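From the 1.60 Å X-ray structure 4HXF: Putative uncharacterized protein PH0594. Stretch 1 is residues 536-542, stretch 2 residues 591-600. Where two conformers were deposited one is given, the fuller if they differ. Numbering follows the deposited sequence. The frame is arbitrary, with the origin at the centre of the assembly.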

# COMPACT_ATOMS: atom_id res chain seq x y z
N ALA A 536 51.75 1.72 15.83
CA ALA A 536 50.73 0.84 16.41
C ALA A 536 49.52 0.77 15.54
O ALA A 536 49.11 1.79 14.99
CB ALA A 536 50.30 1.40 17.80
N PRO A 537 48.89 -0.39 15.43
CA PRO A 537 47.62 -0.45 14.69
C PRO A 537 46.54 0.48 15.25
O PRO A 537 46.40 0.61 16.50
CB PRO A 537 47.16 -1.90 14.81
CG PRO A 537 48.05 -2.46 15.85
CD PRO A 537 49.29 -1.69 15.97
N LEU A 538 45.83 1.10 14.34
CA LEU A 538 44.85 2.13 14.69
C LEU A 538 43.52 1.85 13.97
O LEU A 538 43.46 1.56 12.81
CB LEU A 538 45.38 3.49 14.26
CG LEU A 538 44.38 4.65 14.40
CD1 LEU A 538 44.01 4.98 15.88
CD2 LEU A 538 45.05 5.89 13.70
N LEU A 539 42.44 1.92 14.72
CA LEU A 539 41.06 1.92 14.21
C LEU A 539 40.55 3.30 14.36
O LEU A 539 40.52 3.88 15.50
CB LEU A 539 40.16 0.95 14.99
CG LEU A 539 38.70 0.98 14.57
CD1 LEU A 539 38.42 0.61 13.09
CD2 LEU A 539 37.95 0.07 15.58
N LEU A 540 40.14 3.86 13.25
CA LEU A 540 39.44 5.16 13.20
C LEU A 540 37.95 4.91 13.05
O LEU A 540 37.49 4.06 12.24
CB LEU A 540 39.96 6.03 12.02
CG LEU A 540 41.35 6.60 12.26
CD1 LEU A 540 42.05 6.88 10.88
CD2 LEU A 540 41.26 7.86 13.20
N ILE A 541 37.14 5.58 13.92
CA ILE A 541 35.69 5.49 13.83
C ILE A 541 35.21 6.88 13.59
O ILE A 541 35.62 7.83 14.30
CB ILE A 541 35.11 4.95 15.16
CG1 ILE A 541 35.52 3.51 15.38
CG2 ILE A 541 33.56 5.03 15.10
CD1 ILE A 541 35.17 2.81 16.70
N HIS A 542 34.26 7.02 12.66
CA HIS A 542 33.65 8.31 12.37
C HIS A 542 32.21 8.11 11.98
O HIS A 542 31.75 6.99 11.84
CB HIS A 542 34.37 9.05 11.27
CG HIS A 542 34.41 10.55 11.52
ND1 HIS A 542 35.47 11.16 12.19
CD2 HIS A 542 33.47 11.57 11.25
CE1 HIS A 542 35.20 12.48 12.27
NE2 HIS A 542 33.99 12.73 11.79
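Stretch 2 (591-600) KRYKLFMEFF

How does the backbone of stretch 2 run relative to stretch 1? Residues 591-600 are helical throughout, with phi near -65° and psi near -40°, while residues 538-542 form a strand preceded by loop or turn at 536-537. The two axes lie almost antiparallel, at 170° between their N-to-C directions, and approach to 10.0 Å. Leu539 therefore faces the later part of stretch 2, its CA 7.4 Å from the CA of Phe599, and Ile541 faces its earlier part, its CA 8.5 Å from the CA of Arg592.

Which parts of the helix stay out of the contact? Out of reach of the strand, Lys594 NZ and Glu598 OE2 form a salt bridge at 3.0 Å, one turn apart. Backbone hydrogen bonds link Leu595 through Phe600 each to the residue four positions back, as from Phe599 N to Leu595 O at 2.9 Å; the last, Phe600 N to Phe596 O, is weak at 3.3 Å.

Which residue anchors the contact? Phe599, with chi1 in t, points toward the strand and lays its ring under Leu539. Leu539 CB stands 3.6 Å from the centroid of the Phe599 ring, almost exactly on the ring normal, a CH-pi contact over one face. At the ring edge, Pro537 O is 4.0 Å from Phe599 CE2, and Pro537 CB lies 4.2 Å from Phe599 CZ.

What fills the rest of the interface? Strand alternation turns Leu539 and Ile541 toward the helix and Leu538 away from it. Leu539 CD2 reaches to 4.4 Å from Leu595 O. Farther along, Ile541 CD1 lies 4.4 Å from Arg592 CG; the guanidinium nitrogens of Arg592 are hydrogen-bonded elsewhere in the structure. No hydrogen bond crosses between the stretches, and packing alone buries 330 Å².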

# COMPACT_ATOMS: atom_id res chain seq x y z
N LYS A 591 26.84 -2.39 17.09
CA LYS A 591 27.91 -2.73 16.10
C LYS A 591 29.15 -1.95 16.45
O LYS A 591 30.27 -2.54 16.42
CB LYS A 591 27.52 -2.43 14.66
CG LYS A 591 26.43 -3.43 14.15
CD LYS A 591 25.96 -3.06 12.75
CE LYS A 591 24.99 -4.13 12.33
NZ LYS A 591 24.36 -3.82 11.02
N ARG A 592 29.03 -0.71 16.89
CA ARG A 592 30.20 0.02 17.36
C ARG A 592 30.83 -0.64 18.56
O ARG A 592 32.06 -0.80 18.62
CB ARG A 592 29.89 1.50 17.67
CG ARG A 592 31.08 2.21 18.27
CD ARG A 592 30.83 3.63 18.66
NE ARG A 592 31.86 4.07 19.62
CZ ARG A 592 31.90 3.78 20.91
NH1 ARG A 592 32.93 4.19 21.66
NH2 ARG A 592 30.91 3.14 21.51
N TYR A 593 30.01 -1.01 19.56
CA TYR A 593 30.58 -1.66 20.73
C TYR A 593 31.30 -2.96 20.37
O TYR A 593 32.37 -3.27 20.94
CB TYR A 593 29.54 -1.90 21.82
CG TYR A 593 28.94 -0.67 22.50
CD1 TYR A 593 27.54 -0.49 22.58
CD2 TYR A 593 29.74 0.26 23.06
CE1 TYR A 593 27.03 0.58 23.29
CE2 TYR A 593 29.24 1.41 23.70
CZ TYR A 593 27.85 1.53 23.81
OH TYR A 593 27.32 2.63 24.47
N LYS A 594 30.76 -3.73 19.42
CA LYS A 594 31.35 -5.01 19.10
C LYS A 594 32.68 -4.77 18.34
O LYS A 594 33.73 -5.42 18.60
CB LYS A 594 30.38 -5.78 18.23
CG LYS A 594 30.95 -7.12 17.78
CD LYS A 594 31.32 -8.05 18.93
CE LYS A 594 31.57 -9.50 18.47
NZ LYS A 594 32.08 -10.43 19.53
N LEU A 595 32.71 -3.75 17.45
CA LEU A 595 33.97 -3.35 16.76
C LEU A 595 35.05 -2.93 17.77
O LEU A 595 36.21 -3.33 17.68
CB LEU A 595 33.78 -2.19 15.77
CG LEU A 595 33.04 -2.43 14.46
CD1 LEU A 595 32.75 -1.10 13.75
CD2 LEU A 595 33.91 -3.37 13.59
N PHE A 596 34.64 -2.10 18.73
CA PHE A 596 35.54 -1.57 19.71
C PHE A 596 36.15 -2.72 20.49
O PHE A 596 37.38 -2.82 20.66
CB PHE A 596 34.73 -0.65 20.61
CG PHE A 596 35.50 0.06 21.73
CD1 PHE A 596 35.90 1.37 21.59
CD2 PHE A 596 35.71 -0.57 22.96
CE1 PHE A 596 36.59 2.02 22.60
CE2 PHE A 596 36.33 0.09 24.00
CZ PHE A 596 36.82 1.38 23.79
N MET A 597 35.31 -3.62 21.00
CA MET A 597 35.86 -4.67 21.84
C MET A 597 36.72 -5.63 21.03
O MET A 597 37.78 -6.03 21.52
CB MET A 597 34.75 -5.35 22.72
CG MET A 597 33.71 -6.12 22.00
SD MET A 597 32.13 -6.31 23.00
CE MET A 597 32.24 -8.07 22.94
N GLU A 598 36.31 -5.95 19.82
CA GLU A 598 37.10 -6.87 19.04
C GLU A 598 38.42 -6.35 18.54
O GLU A 598 39.41 -7.08 18.48
CB GLU A 598 36.31 -7.44 17.86
CG GLU A 598 35.16 -8.35 18.29
CD GLU A 598 35.62 -9.53 19.14
OE1 GLU A 598 36.69 -10.12 18.79
OE2 GLU A 598 34.95 -9.83 20.20
N PHE A 599 38.49 -5.06 18.25
CA PHE A 599 39.78 -4.43 17.86
C PHE A 599 40.78 -4.54 18.98
O PHE A 599 41.89 -4.98 18.80
CB PHE A 599 39.60 -3.02 17.38
CG PHE A 599 40.79 -2.47 16.66
CD1 PHE A 599 41.00 -2.85 15.34
CD2 PHE A 599 41.72 -1.65 17.32
CE1 PHE A 599 42.09 -2.33 14.66
CE2 PHE A 599 42.86 -1.22 16.66
CZ PHE A 599 43.03 -1.55 15.32
N PHE A 600 40.36 -4.25 20.23
CA PHE A 600 41.29 -4.42 21.34
C PHE A 600 41.61 -5.88 21.64
O PHE A 600 42.75 -6.19 21.90
CB PHE A 600 40.78 -3.71 22.62
CG PHE A 600 41.06 -2.23 22.65
CD1 PHE A 600 40.05 -1.29 22.83
CD2 PHE A 600 42.35 -1.73 22.38
CE1 PHE A 600 40.35 0.07 22.98
CE2 PHE A 600 42.60 -0.32 22.40
CZ PHE A 600 41.59 0.54 22.69